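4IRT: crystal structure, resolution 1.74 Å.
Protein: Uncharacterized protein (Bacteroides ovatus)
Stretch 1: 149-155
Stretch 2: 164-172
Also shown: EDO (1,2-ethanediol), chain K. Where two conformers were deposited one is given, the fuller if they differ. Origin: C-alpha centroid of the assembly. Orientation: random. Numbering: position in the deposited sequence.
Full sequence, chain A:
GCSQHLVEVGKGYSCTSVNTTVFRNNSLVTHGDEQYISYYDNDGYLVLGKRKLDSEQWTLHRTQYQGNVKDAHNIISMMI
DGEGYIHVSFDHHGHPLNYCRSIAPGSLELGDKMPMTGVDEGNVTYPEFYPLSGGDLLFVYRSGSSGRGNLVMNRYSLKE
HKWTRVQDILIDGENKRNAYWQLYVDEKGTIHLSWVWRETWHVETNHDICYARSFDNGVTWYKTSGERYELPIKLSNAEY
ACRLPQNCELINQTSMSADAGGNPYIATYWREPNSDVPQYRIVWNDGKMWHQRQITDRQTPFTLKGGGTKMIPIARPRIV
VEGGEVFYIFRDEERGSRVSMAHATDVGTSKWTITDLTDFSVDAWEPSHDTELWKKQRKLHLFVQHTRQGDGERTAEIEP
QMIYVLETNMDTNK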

# COMPACT_ATOMS: atom_id res chain seq x y z
N GLY A 149 -15.11 11.52 0.11
CA GLY A 149 -14.30 10.40 0.40
C GLY A 149 -14.94 9.79 1.63
O GLY A 149 -15.44 10.53 2.55
N ASN A 150 -15.02 8.47 1.58
CA ASN A 150 -15.43 7.67 2.71
C ASN A 150 -14.83 6.29 2.57
O ASN A 150 -14.84 5.71 1.50
CB ASN A 150 -16.96 7.55 2.78
CG ASN A 150 -17.42 6.75 4.01
OD1 ASN A 150 -17.04 7.06 5.14
ND2 ASN A 150 -18.23 5.73 3.79
N LEU A 151 -14.29 5.77 3.67
CA LEU A 151 -13.71 4.43 3.66
C LEU A 151 -14.81 3.37 3.68
O LEU A 151 -15.62 3.33 4.61
CB LEU A 151 -12.81 4.24 4.89
CG LEU A 151 -11.99 2.94 4.97
CD1 LEU A 151 -10.83 3.15 5.95
CD2 LEU A 151 -12.83 1.74 5.39
N VAL A 152 -14.83 2.51 2.66
CA VAL A 152 -15.77 1.40 2.62
C VAL A 152 -15.00 0.09 2.67
O VAL A 152 -13.99 -0.06 1.98
CB VAL A 152 -16.62 1.46 1.34
CG1 VAL A 152 -17.57 0.29 1.23
CG2 VAL A 152 -17.37 2.79 1.29
N MSE A 153 -15.51 -0.84 3.47
CA MSE A 153 -14.85 -2.09 3.77
C MSE A 153 -15.81 -3.24 3.62
O MSE A 153 -16.90 -3.29 4.22
CB MSE A 153 -14.25 -1.99 5.18
CG MSE A 153 -13.68 -3.31 5.69
SE MSE A 153 -12.98 -3.16 7.53
CE MSE A 153 -11.51 -1.91 7.24
N ASN A 154 -15.39 -4.19 2.80
CA ASN A 154 -16.13 -5.40 2.52
C ASN A 154 -15.32 -6.63 2.86
O ASN A 154 -14.10 -6.58 2.96
CB ASN A 154 -16.43 -5.49 1.03
CG ASN A 154 -17.31 -4.37 0.52
OD1 ASN A 154 -18.12 -3.80 1.24
ND2 ASN A 154 -17.16 -4.07 -0.78
N ARG A 155 -16.02 -7.76 2.98
CA ARG A 155 -15.41 -9.05 3.23
C ARG A 155 -15.90 -10.08 2.23
O ARG A 155 -17.09 -10.14 1.92
CB ARG A 155 -15.69 -9.55 4.65
CG ARG A 155 -15.09 -10.93 4.95
CD ARG A 155 -15.26 -11.25 6.43
NE ARG A 155 -14.91 -12.63 6.79
CZ ARG A 155 -15.08 -13.13 8.02
NH1 ARG A 155 -15.58 -12.38 9.01
NH2 ARG A 155 -14.78 -14.39 8.28
C1 EDO K . -13.11 10.05 6.13
O1 EDO K . -14.00 10.73 5.25
C2 EDO K . -12.86 8.62 5.61
O2 EDO K . -14.03 7.80 5.69
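Stretch 2, residues 164-172: TRVQDILID

Stretch 1 is an extended strand from Leu151 to Arg155; stretch 2 starts as a strand at Thr164 and Arg165 and is loop or turn over much of what follows the corner at Val166. Stretch 2 runs back along stretch 1 as an antiparallel neighbour, the two end-to-end directions lying 145° apart. Pairing is regular at one end, where Arg155 and Thr164 exchange two hydrogen bonds, Arg155 N to Thr164 O and Thr164 N to Arg155 O, each 2.9 Å. The register then slips by one residue between Asn154 and Met153, a beta bulge, as the chain turns a corner at Val166. At the bulge Met153 O accepts from two successive amides, Val166 N at 2.7 Å and Gln167 N at 3.2 Å, while Met153 N donates to Gln167 O at 3.3 Å.

Met153, a selenomethionine here, has the most surface covered by the other stretch. Its flexible side chain is long enough to reach two apolar neighbours: CG lies 4.0 Å from Val166 CB, and CE reaches Leu170 CD2 at 3.8 Å. Leu151, next in covered area, points toward stretch 2 and spreads its branches, CD2 standing 4.1 Å from Leu170 CD2 and CD1 3.9 Å from Ile171 CD1. Val166, at the corner, points toward stretch 1, and its compact apolar side chain packs on Met153 and sets CG2 3.6 Å from Arg155 CB.

Polar side chains add links that the backbone does not make. Asn154 and Arg165 form a non-hydrogen-bonded pair, with CA atoms 4.4 Å apart, yet Arg165 NH1 donates to Asn154 OD1 at 2.8 Å. Val152 CG1 lies over one face of the guanidinium, 3.6 Å from Arg165 NE, and that same NE makes a salt bridge within stretch 2 to Asp168 OD1 at 2.9 Å. Beyond the paired strands, Asn150 uses its amide as a backbone substitute, ND2 donating to Asp168 O at 2.8 Å. An ethanediol, probably from the crystallisation liquor, also bridges the two stretches, its O2 accepting from Leu151 N at 2.9 Å and donating to Ile171 O at 2.7 Å.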

# COMPACT_ATOMS: atom_id res chain seq x y z
N THR A 164 -19.76 -9.18 1.43
CA THR A 164 -20.70 -8.42 2.23
C THR A 164 -20.03 -7.20 2.84
O THR A 164 -18.82 -7.18 3.07
CB THR A 164 -21.28 -9.28 3.37
OG1 THR A 164 -20.20 -9.84 4.12
CG2 THR A 164 -22.15 -10.39 2.79
N ARG A 165 -20.82 -6.18 3.08
CA ARG A 165 -20.32 -4.96 3.69
C ARG A 165 -19.93 -5.23 5.15
O ARG A 165 -20.70 -5.84 5.89
CB ARG A 165 -21.37 -3.86 3.61
CG ARG A 165 -20.91 -2.53 4.15
CD ARG A 165 -19.98 -1.82 3.17
NE ARG A 165 -20.77 -1.02 2.22
CZ ARG A 165 -20.85 -1.21 0.91
NH1 ARG A 165 -20.21 -2.19 0.31
NH2 ARG A 165 -21.61 -0.41 0.19
N VAL A 166 -18.76 -4.76 5.56
CA VAL A 166 -18.31 -4.83 6.97
C VAL A 166 -18.52 -3.49 7.67
O VAL A 166 -19.12 -3.43 8.75
CB VAL A 166 -16.85 -5.27 7.08
CG1 VAL A 166 -16.39 -5.25 8.53
CG2 VAL A 166 -16.68 -6.66 6.47
N GLN A 167 -18.01 -2.42 7.06
CA GLN A 167 -18.31 -1.10 7.59
C GLN A 167 -18.67 -0.14 6.47
O GLN A 167 -17.95 -0.05 5.47
CB GLN A 167 -17.15 -0.51 8.39
CG GLN A 167 -16.73 -1.28 9.64
CD GLN A 167 -17.76 -1.32 10.75
OE1 GLN A 167 -18.73 -0.56 10.76
NE2 GLN A 167 -17.57 -2.22 11.70
N ASP A 168 -19.79 0.52 6.67
CA ASP A 168 -20.27 1.63 5.86
C ASP A 168 -19.64 2.93 6.30
O ASP A 168 -19.34 3.77 5.47
CB ASP A 168 -21.79 1.77 6.03
CG ASP A 168 -22.55 0.73 5.26
OD1 ASP A 168 -22.36 0.68 4.03
OD2 ASP A 168 -23.34 -0.05 5.87
N ILE A 169 -19.55 3.14 7.62
CA ILE A 169 -18.84 4.30 8.14
C ILE A 169 -17.93 3.94 9.31
O ILE A 169 -18.38 3.73 10.46
CB ILE A 169 -19.78 5.45 8.53
CG1 ILE A 169 -20.85 5.69 7.45
CG2 ILE A 169 -18.95 6.71 8.72
CD1 ILE A 169 -21.70 6.92 7.68
N LEU A 170 -16.63 3.90 9.02
CA LEU A 170 -15.62 3.55 9.98
C LEU A 170 -14.88 4.79 10.46
O LEU A 170 -14.71 4.98 11.65
CB LEU A 170 -14.65 2.56 9.35
CG LEU A 170 -13.52 2.04 10.22
CD1 LEU A 170 -14.04 1.50 11.55
CD2 LEU A 170 -12.78 0.94 9.46
N ILE A 171 -14.47 5.64 9.50
CA ILE A 171 -13.82 6.92 9.79
C ILE A 171 -14.75 8.01 9.31
O ILE A 171 -15.19 8.01 8.16
CB ILE A 171 -12.45 7.04 9.11
CG1 ILE A 171 -11.50 5.91 9.51
CG2 ILE A 171 -11.78 8.35 9.46
CD1 ILE A 171 -10.23 5.89 8.68
N ASP A 172 -15.10 8.93 10.22
CA ASP A 172 -16.08 9.96 9.96
C ASP A 172 -15.38 11.31 9.84
O ASP A 172 -14.84 11.81 10.82
CB ASP A 172 -17.11 9.98 11.11
CG ASP A 172 -18.32 10.85 10.83
OD1 ASP A 172 -18.42 11.49 9.75
OD2 ASP A 172 -19.20 10.89 11.72
O HOH W 1 -15.71 5.05 6.58
O HOH W 2 -18.94 -2.30 -2.14
O HOH W 3 -19.24 -12.18 3.19